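Local coordinates for protein copper chaperone PCu(A)C (Methylosinus trichosporium OB3b, PDB 6P1F) that probably acts as a copper chaperone, its PCu(A)C domain binding copper through a histidine brace, at residues L30-A35 and L72-M77. Sequence-based numbering, arbitrary orientation.
Sequences LVVNSA and LSRVTM
Leu72 and Ser73 together face Asn33, forming a G1 beta bulge where strand 24-33 ends and strand 73-89 begins. Leu72 sits in the left-handed helical region (phi 51°, psi 51°), and its N-H reaches past Asn33 to Ala35 O, 3.0 Å away and nearly in line with that C=O. Its isobutyl group turns back, CD2 resting beside the carbonyl oxygens of Ser34 and Ala35. Asparagine suits the turn because its short amide can serve the backbone: Asn33 OD1 accepts from Ala35 N at 3.0 Å, the donor above the amide carbonyl plane, in an Asx turn. Asn33 ND2 bonds to Arg37 O and Pro70 O; Ser73 OG also reaches Pro70 O.

Asn33 N bonds to Ser73 O, and Ser73 N returns a more bent bond to Asn33 O. Val31 N to Val75 O (2.9 Å) and Val75 N to Val31 O (2.8 Å) follow. These beta-branched valines suit extended backbone and meet on the face shared with Asn33 and Ser73, where Met77 CE touches Val31 CG2.

On the more exposed other face, Val32 and Leu30 offer branched methyls to the long, flexible Arg74. Its CG lies between backbone N and carbonyl carbon (chi1 68°), and a bend at chi3 turns NE aside. Val32 CG2 lies 4.0 Å above one guanidinium face, toward the rim; Leu30 CD2 approaches NH1 obliquely, and Leu30 CD1 meets Val75 O at 3.4 Å.

In this all-beta domain, Leu30's side chain lies about 6 Å from that of His12, a copper ligand when metal is bound. Backbone bonds from Leu30 and Val32 to Glu11 and Lys9 place strand 24-33 between strands 73-89 and 8-16, while Leu69 of strand 67-69 packs against Val31 and Val75.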
ATOM      1  N   LEU A  30       2.962   5.425   3.649  1.00 15.01           N
ATOM      2  CA  LEU A  30       3.302   5.489   5.062  1.00 14.04           C
ATOM      3  C   LEU A  30       2.070   5.116   5.849  1.00 17.31           C
ATOM      4  O   LEU A  30       1.030   5.767   5.694  1.00 18.20           O
ATOM      5  CB  LEU A  30       3.778   6.915   5.398  1.00 18.09           C
ATOM      6  CG  LEU A  30       3.893   7.311   6.871  1.00 21.15           C
ATOM      7  CD1 LEU A  30       4.769   6.349   7.642  1.00 23.22           C
ATOM      8  CD2 LEU A  30       4.511   8.705   6.887  1.00 25.00           C
ATOM      9  N   VAL A  31       2.147   4.042   6.634  1.00 13.45           N
ATOM     10  CA  VAL A  31       0.996   3.629   7.438  1.00 14.01           C
ATOM     11  C   VAL A  31       1.287   3.905   8.899  1.00 18.19           C
ATOM     12  O   VAL A  31       2.330   3.502   9.420  1.00 17.62           O
ATOM     13  CB  VAL A  31       0.714   2.129   7.258  1.00 15.36           C
ATOM     14  CG1 VAL A  31      -0.510   1.707   8.090  1.00 17.27           C
ATOM     15  CG2 VAL A  31       0.504   1.792   5.783  1.00 19.15           C
ATOM     16  N   VAL A  32       0.376   4.580   9.580  1.00 14.03           N
ATOM     17  CA  VAL A  32       0.650   4.943  10.957  1.00 15.53           C
ATOM     18  C   VAL A  32      -0.468   4.431  11.848  1.00 15.27           C
ATOM     19  O   VAL A  32      -1.642   4.628  11.551  1.00 17.32           O
ATOM     20  CB  VAL A  32       0.778   6.478  11.131  1.00 16.66           C
ATOM     21  CG1 VAL A  32       0.925   6.814  12.580  1.00 18.84           C
ATOM     22  CG2 VAL A  32       1.970   7.033  10.320  1.00 17.82           C
ATOM     23  N   ASN A  33      -0.112   3.684  12.889  1.00 14.41           N
ATOM     24  CA  ASN A  33      -1.113   3.320  13.889  1.00 14.62           C
ATOM     25  C   ASN A  33      -0.902   4.159  15.133  1.00 15.39           C
ATOM     26  O   ASN A  33       0.066   3.947  15.874  1.00 16.40           O
ATOM     27  CB  ASN A  33      -1.028   1.825  14.238  1.00 13.60           C
ATOM     28  CG  ASN A  33      -2.056   1.430  15.295  1.00 15.42           C
ATOM     29  OD1 ASN A  33      -3.080   2.096  15.451  1.00 17.36           O
ATOM     30  ND2 ASN A  33      -1.819   0.301  15.993  1.00 16.34           N
ATOM     31  N   SER A  34      -1.811   5.123  15.372  1.00 19.34           N
ATOM     32  CA  SER A  34      -1.720   5.951  16.563  1.00 17.38           C
ATOM     33  C   SER A  34      -2.494   5.389  17.742  1.00 18.47           C
ATOM     34  O   SER A  34      -2.554   6.040  18.780  1.00 21.11           O
ATOM     35  CB  SER A  34      -2.221   7.368  16.278  1.00 22.83           C
ATOM     36  OG  SER A  34      -1.284   7.976  15.437  1.00 30.78           O
ATOM     37  N   ALA A  35      -3.076   4.200  17.603  1.00 16.08           N
ATOM     38  CA  ALA A  35      -3.767   3.563  18.742  1.00 16.36           C
ATOM     39  C   ALA A  35      -2.790   2.981  19.758  1.00 22.04           C
ATOM     40  O   ALA A  35      -1.662   2.601  19.425  1.00 19.21           O
ATOM     41  CB  ALA A  35      -4.713   2.437  18.263  1.00 15.10           C
ATOM     42  N   LEU A  72       1.181   2.419  18.442  1.00 16.18           N
ATOM     43  CA  LEU A  72       2.097   3.560  18.333  1.00 16.66           C
ATOM     44  C   LEU A  72       3.265   3.264  17.417  1.00 23.25           C
ATOM     45  O   LEU A  72       4.429   3.442  17.800  1.00 21.97           O
ATOM     46  CB  LEU A  72       2.612   3.962  19.707  1.00 18.76           C
ATOM     47  CG  LEU A  72       1.529   4.207  20.758  1.00 21.44           C
ATOM     48  CD1 LEU A  72       2.187   4.654  22.049  1.00 27.17           C
ATOM     49  CD2 LEU A  72       0.597   5.282  20.257  1.00 21.86           C
ATOM     50  N   SER A  73       2.949   2.777  16.221  1.00 18.81           N
ATOM     51  CA  SER A  73       3.970   2.365  15.261  1.00 18.46           C
ATOM     52  C   SER A  73       3.660   2.872  13.885  1.00 21.67           C
ATOM     53  O   SER A  73       2.570   3.412  13.599  1.00 19.13           O
ATOM     54  CB  SER A  73       4.106   0.822  15.197  1.00 20.40           C
ATOM     55  OG  SER A  73       2.990   0.258  14.537  1.00 25.89           O
ATOM     56  N   ARG A  74       4.654   2.730  13.016  1.00 16.59           N
ATOM     57  CA  ARG A  74       4.461   3.087  11.625  1.00 17.98           C
ATOM     58  C   ARG A  74       5.231   2.136  10.725  1.00 18.99           C
ATOM     59  O   ARG A  74       6.214   1.487  11.136  1.00 18.29           O
ATOM     60  CB  ARG A  74       4.898   4.519  11.381  1.00 18.23           C
ATOM     61  CG  ARG A  74       6.394   4.704  11.519  1.00 19.64           C
ATOM     62  CD  ARG A  74       6.792   6.104  11.069  1.00 23.92           C
ATOM     63  NE  ARG A  74       5.968   7.090  11.761  1.00 30.07           N
ATOM     64  CZ  ARG A  74       5.787   8.351  11.364  1.00 29.09           C
ATOM     65  NH1 ARG A  74       6.362   8.785  10.242  1.00 33.76           N
ATOM     66  NH2 ARG A  74       5.001   9.152  12.070  1.00 23.99           N
ATOM     67  N   VAL A  75       4.748   2.024   9.505  1.00 14.72           N
ATOM     68  CA  VAL A  75       5.470   1.364   8.431  1.00 16.01           C
ATOM     69  C   VAL A  75       5.801   2.415   7.392  1.00 17.35           C
ATOM     70  O   VAL A  75       4.894   3.041   6.834  1.00 17.73           O
ATOM     71  CB  VAL A  75       4.657   0.233   7.806  1.00 18.44           C
ATOM     72  CG1 VAL A  75       5.402  -0.369   6.616  1.00 21.32           C
ATOM     73  CG2 VAL A  75       4.355  -0.836   8.867  1.00 26.14           C
ATOM     74  N   THR A  76       7.101   2.634   7.146  1.00 15.26           N
ATOM     75  CA  THR A  76       7.533   3.590   6.116  1.00 15.22           C
ATOM     76  C   THR A  76       7.917   2.767   4.874  1.00 16.94           C
ATOM     77  O   THR A  76       8.537   1.724   4.985  1.00 21.32           O
ATOM     78  CB  THR A  76       8.707   4.464   6.581  1.00 25.16           C
ATOM     79  OG1 THR A  76       8.344   5.141   7.801  1.00 28.98           O
ATOM     80  CG2 THR A  76       9.010   5.515   5.538  1.00 42.66           C
ATOM     81  N   MET A  77       7.502   3.213   3.696  1.00 17.45           N
ATOM     82  CA  MET A  77       7.747   2.451   2.478  1.00 14.95           C
ATOM     83  C   MET A  77       8.416   3.326   1.433  1.00 18.42           C
ATOM     84  O   MET A  77       8.054   4.512   1.296  1.00 20.20           O
ATOM     85  CB  MET A  77       6.448   1.918   1.908  1.00 16.93           C
ATOM     86  CG  MET A  77       5.715   0.942   2.818  1.00 16.66           C
ATOM     87  SD  MET A  77       4.347   0.226   1.930  1.00 16.95           S
ATOM     88  CE  MET A  77       3.318  -0.329   3.284  1.00 19.00           C
TER